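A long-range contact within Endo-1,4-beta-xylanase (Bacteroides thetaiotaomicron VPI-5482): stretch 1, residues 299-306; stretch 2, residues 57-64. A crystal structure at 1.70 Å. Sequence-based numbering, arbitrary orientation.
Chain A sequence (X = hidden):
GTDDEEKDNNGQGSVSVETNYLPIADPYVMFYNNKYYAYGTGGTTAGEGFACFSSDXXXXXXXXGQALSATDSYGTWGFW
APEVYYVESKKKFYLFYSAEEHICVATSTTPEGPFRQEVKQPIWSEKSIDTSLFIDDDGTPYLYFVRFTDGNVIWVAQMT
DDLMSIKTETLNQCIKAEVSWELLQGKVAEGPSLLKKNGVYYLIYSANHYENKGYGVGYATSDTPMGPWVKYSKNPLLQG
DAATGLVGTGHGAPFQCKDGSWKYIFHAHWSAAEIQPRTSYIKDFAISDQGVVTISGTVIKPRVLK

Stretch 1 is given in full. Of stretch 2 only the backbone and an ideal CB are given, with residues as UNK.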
# COMPACT_ATOMS: atom_id res chain seq x y z
N VAL A 299 -3.95 5.40 18.14
CA VAL A 299 -2.78 5.30 17.25
C VAL A 299 -1.50 4.74 17.92
O VAL A 299 -1.09 5.23 18.98
CB VAL A 299 -2.45 6.70 16.64
CG1 VAL A 299 -1.07 6.75 16.04
CG2 VAL A 299 -3.51 7.14 15.59
N ILE A 300 -0.92 3.68 17.34
CA ILE A 300 0.42 3.21 17.75
C ILE A 300 1.40 4.12 17.01
O ILE A 300 1.35 4.19 15.77
CB ILE A 300 0.71 1.75 17.32
CG1 ILE A 300 -0.28 0.76 17.95
CG2 ILE A 300 2.18 1.38 17.65
CD1 ILE A 300 -0.09 -0.68 17.48
N LYS A 301 2.28 4.77 17.77
CA LYS A 301 3.30 5.68 17.24
C LYS A 301 4.58 4.87 17.20
O LYS A 301 5.25 4.77 18.23
CB LYS A 301 3.49 6.89 18.15
CG LYS A 301 2.34 7.87 18.13
CD LYS A 301 2.69 9.12 18.93
CE LYS A 301 1.57 10.13 18.87
NZ LYS A 301 1.84 11.24 19.81
N PRO A 302 4.90 4.24 16.05
CA PRO A 302 6.10 3.41 16.03
C PRO A 302 7.42 4.21 16.09
O PRO A 302 7.46 5.41 15.80
CB PRO A 302 5.95 2.63 14.71
CG PRO A 302 5.35 3.64 13.81
CD PRO A 302 4.34 4.38 14.69
N ARG A 303 8.49 3.54 16.47
CA ARG A 303 9.84 4.16 16.49
C ARG A 303 10.82 3.13 15.99
O ARG A 303 10.49 1.94 15.99
CB ARG A 303 10.21 4.62 17.91
CG ARG A 303 10.14 3.52 18.95
CD ARG A 303 10.60 4.00 20.30
NE ARG A 303 10.83 2.86 21.19
CZ ARG A 303 11.48 2.92 22.36
NH1 ARG A 303 11.99 4.06 22.85
NH2 ARG A 303 11.62 1.80 23.07
N VAL A 304 12.03 3.59 15.64
CA VAL A 304 13.08 2.69 15.13
C VAL A 304 14.23 2.69 16.10
O VAL A 304 14.70 3.78 16.50
CB VAL A 304 13.58 3.08 13.74
CG1 VAL A 304 14.67 2.10 13.30
CG2 VAL A 304 12.43 3.06 12.75
N LEU A 305 14.68 1.49 16.47
CA LEU A 305 15.78 1.25 17.39
C LEU A 305 16.96 0.59 16.70
O LEU A 305 16.81 -0.05 15.66
CB LEU A 305 15.31 0.31 18.50
CG LEU A 305 14.03 0.69 19.25
CD1 LEU A 305 13.70 -0.36 20.31
CD2 LEU A 305 14.11 2.12 19.85
N LYS A 306 18.13 0.74 17.31
CA LYS A 306 19.37 0.09 16.84
C LYS A 306 20.16 -0.59 17.97
O LYS A 306 19.71 -0.64 19.12
CB LYS A 306 20.23 1.10 16.12
CG LYS A 306 20.62 2.34 16.93
CD LYS A 306 21.58 3.24 16.13
CE LYS A 306 20.89 3.95 14.98
NZ LYS A 306 21.81 4.62 14.00
OXT LYS A 306 21.26 -1.12 17.74
N UNK A 57 6.48 -6.53 17.77
CA UNK A 57 5.35 -5.95 18.51
C UNK A 57 4.60 -4.77 17.88
O UNK A 57 3.68 -4.24 18.50
CB UNK A 57 5.87 -5.49 19.88
N UNK A 58 5.03 -4.33 16.68
CA UNK A 58 4.47 -3.18 15.94
C UNK A 58 4.85 -1.79 16.47
O UNK A 58 4.63 -0.80 15.78
CB UNK A 58 2.94 -3.29 15.94
N UNK A 59 5.42 -1.70 17.68
CA UNK A 59 5.83 -0.44 18.30
C UNK A 59 7.29 -0.20 18.00
O UNK A 59 7.65 0.89 17.55
CB UNK A 59 5.58 -0.45 19.81
N UNK A 60 8.12 -1.20 18.27
CA UNK A 60 9.57 -1.10 18.08
C UNK A 60 9.99 -1.81 16.81
O UNK A 60 9.71 -3.02 16.63
CB UNK A 60 10.32 -1.68 19.28
N UNK A 61 10.62 -1.05 15.91
CA UNK A 61 11.05 -1.54 14.60
C UNK A 61 12.57 -1.51 14.50
O UNK A 61 13.21 -0.65 15.10
CB UNK A 61 10.43 -0.71 13.48
N UNK A 62 13.15 -2.44 13.75
CA UNK A 62 14.59 -2.42 13.48
C UNK A 62 14.78 -2.44 11.96
O UNK A 62 13.99 -3.10 11.25
CB UNK A 62 15.30 -3.60 14.14
N UNK A 63 15.81 -1.76 11.48
CA UNK A 63 16.15 -1.79 10.05
C UNK A 63 16.78 -3.12 9.68
O UNK A 63 17.63 -3.65 10.40
CB UNK A 63 17.10 -0.64 9.69
N UNK A 64 16.32 -3.67 8.56
CA UNK A 64 16.89 -4.90 8.03
C UNK A 64 17.87 -4.65 6.88
O UNK A 64 18.68 -5.53 6.58
CB UNK A 64 15.77 -5.83 7.56

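Position 57 lies beyond the reach of stretch 1: nothing there comes within 5.5 Å of its ideal CB. Stretch 1 sets no demand, but the bare backbone N atoms of 59 and 60 lie on the same side as this CB, so a short acceptor would suit. The residue is Asp57. Asp57 OD1 accepts from the backbone N of 59 at 3.0 Å. Asp57 OD1 also accepts from the backbone N of 60 at 2.8 Å, which holds the turn.

Position 58 has a positive phi (75°), which favours glycine or asparagine. Its CB, however, points sideways and lies 4.3 Å from Ile300 CD1, so an apolar group also fits. The residue is Leu58, whose CB meets that methyl.

Position 59 pairs through its backbone: its O accepts from Arg303 N at 3.0 Å. The CB points sideways, 4.4 Å from Ile300 CG2, and the carbonyl O of Lys301, an acceptor, lies 5.5 Å from the CB. A long, flexible donor such as lysine or arginine would suit. Lys59 runs past Ile300, with CD 4.3 Å from CG2, and its NZ donates to Lys301 O at 2.7 Å. One water accepts from both Lys59 NZ (3.2 Å) and Lys301 N (2.9 Å).

Position 60 begins the strand and bridges Arg303 in parallel register, with both side chains on the same face. The CB is 3.8 Å from Leu305 CD1, and the Arg303 guanidinium is near. Asparagine, aspartate, glutamine or glutamate could offer an acceptor. In Asn60, OD1 takes hydrogen bonds from Arg303 NE (2.9 Å) and NH2 (3.2 Å), lying near the guanidinium plane. Its ND2 donates to Asp57 OD2 at 2.8 Å, so the amide is used at both ends.

Position 61 pairs with Val304 on the other face. Its N donates to Arg303 O (3.0 Å), and its O accepts from Leu305 N (2.9 Å). The CB is 4.3 Å from Val304 CG2, and Pro302 lies along the same face. A large apolar or aromatic residue fits. Trp61 sets CD1 3.6 Å from Pro302 CB, in an oblique approach. Its NE1 donates to Leu58 O at 2.8 Å, tying the ring back to the turn.

Position 62 points away overall, though its CB is 4.1 Å from Leu305 O. Many polar residues would do. Lys62 has little contact with stretch 1; its NZ lies 8.0 Å from Leu305 O.

Position 63 points sideways, with its CB 5.1 Å from Val304 CG1; a side chain with an aliphatic stem suits. Arg63 brings CG to 4.4 Å from that methyl, and a water links its N (2.9 Å) to Leu305 O (2.7 Å).

Position 64 is out of reach, and stretch 1 sets no preference. It is Glu64.

Stretch 2 (57-64) DLKNWKRE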
# COMPACT_ATOMS: atom_id res chain seq x y z
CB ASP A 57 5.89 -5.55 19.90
CG ASP A 57 6.98 -4.45 19.84
OD1 ASP A 57 7.23 -3.83 18.76
OD2 ASP A 57 7.63 -4.21 20.87
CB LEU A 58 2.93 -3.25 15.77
CG LEU A 58 2.40 -4.44 15.00
CD1 LEU A 58 0.86 -4.49 15.13
CD2 LEU A 58 2.85 -4.34 13.55
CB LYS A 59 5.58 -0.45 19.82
CG LYS A 59 6.12 0.79 20.58
CD LYS A 59 5.54 2.15 20.15
CE LYS A 59 6.04 3.24 21.09
NZ LYS A 59 5.54 4.64 20.90
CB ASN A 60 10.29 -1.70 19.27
CG ASN A 60 9.83 -1.09 20.57
OD1 ASN A 60 10.13 0.08 20.88
ND2 ASN A 60 9.08 -1.85 21.34
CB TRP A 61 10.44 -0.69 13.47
CG TRP A 61 8.94 -0.84 13.44
CD1 TRP A 61 8.06 -0.23 14.26
CD2 TRP A 61 8.17 -1.69 12.59
NE1 TRP A 61 6.78 -0.64 13.99
CE2 TRP A 61 6.82 -1.54 12.96
CE3 TRP A 61 8.50 -2.59 11.56
CZ2 TRP A 61 5.77 -2.28 12.33
CZ3 TRP A 61 7.46 -3.31 10.93
CH2 TRP A 61 6.12 -3.14 11.32
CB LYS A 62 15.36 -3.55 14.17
CG LYS A 62 15.78 -4.77 13.34
CD LYS A 62 16.51 -5.82 14.18
CE LYS A 62 17.47 -6.62 13.32
NZ LYS A 62 18.10 -7.76 14.05
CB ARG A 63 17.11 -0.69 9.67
CG ARG A 63 16.46 0.65 9.58
CD ARG A 63 17.49 1.67 9.19
NE ARG A 63 16.89 2.96 8.93
CZ ARG A 63 16.23 3.29 7.82
NH1 ARG A 63 16.02 2.40 6.83
NH2 ARG A 63 15.75 4.52 7.69
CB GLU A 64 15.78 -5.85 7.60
CG GLU A 64 14.96 -6.39 8.77
CD GLU A 64 15.72 -7.32 9.70
OE1 GLU A 64 16.79 -7.84 9.34
OE2 GLU A 64 15.22 -7.52 10.81
O HOH W 1 2.40 4.12 20.58
O HOH W 2 17.80 -0.42 13.17
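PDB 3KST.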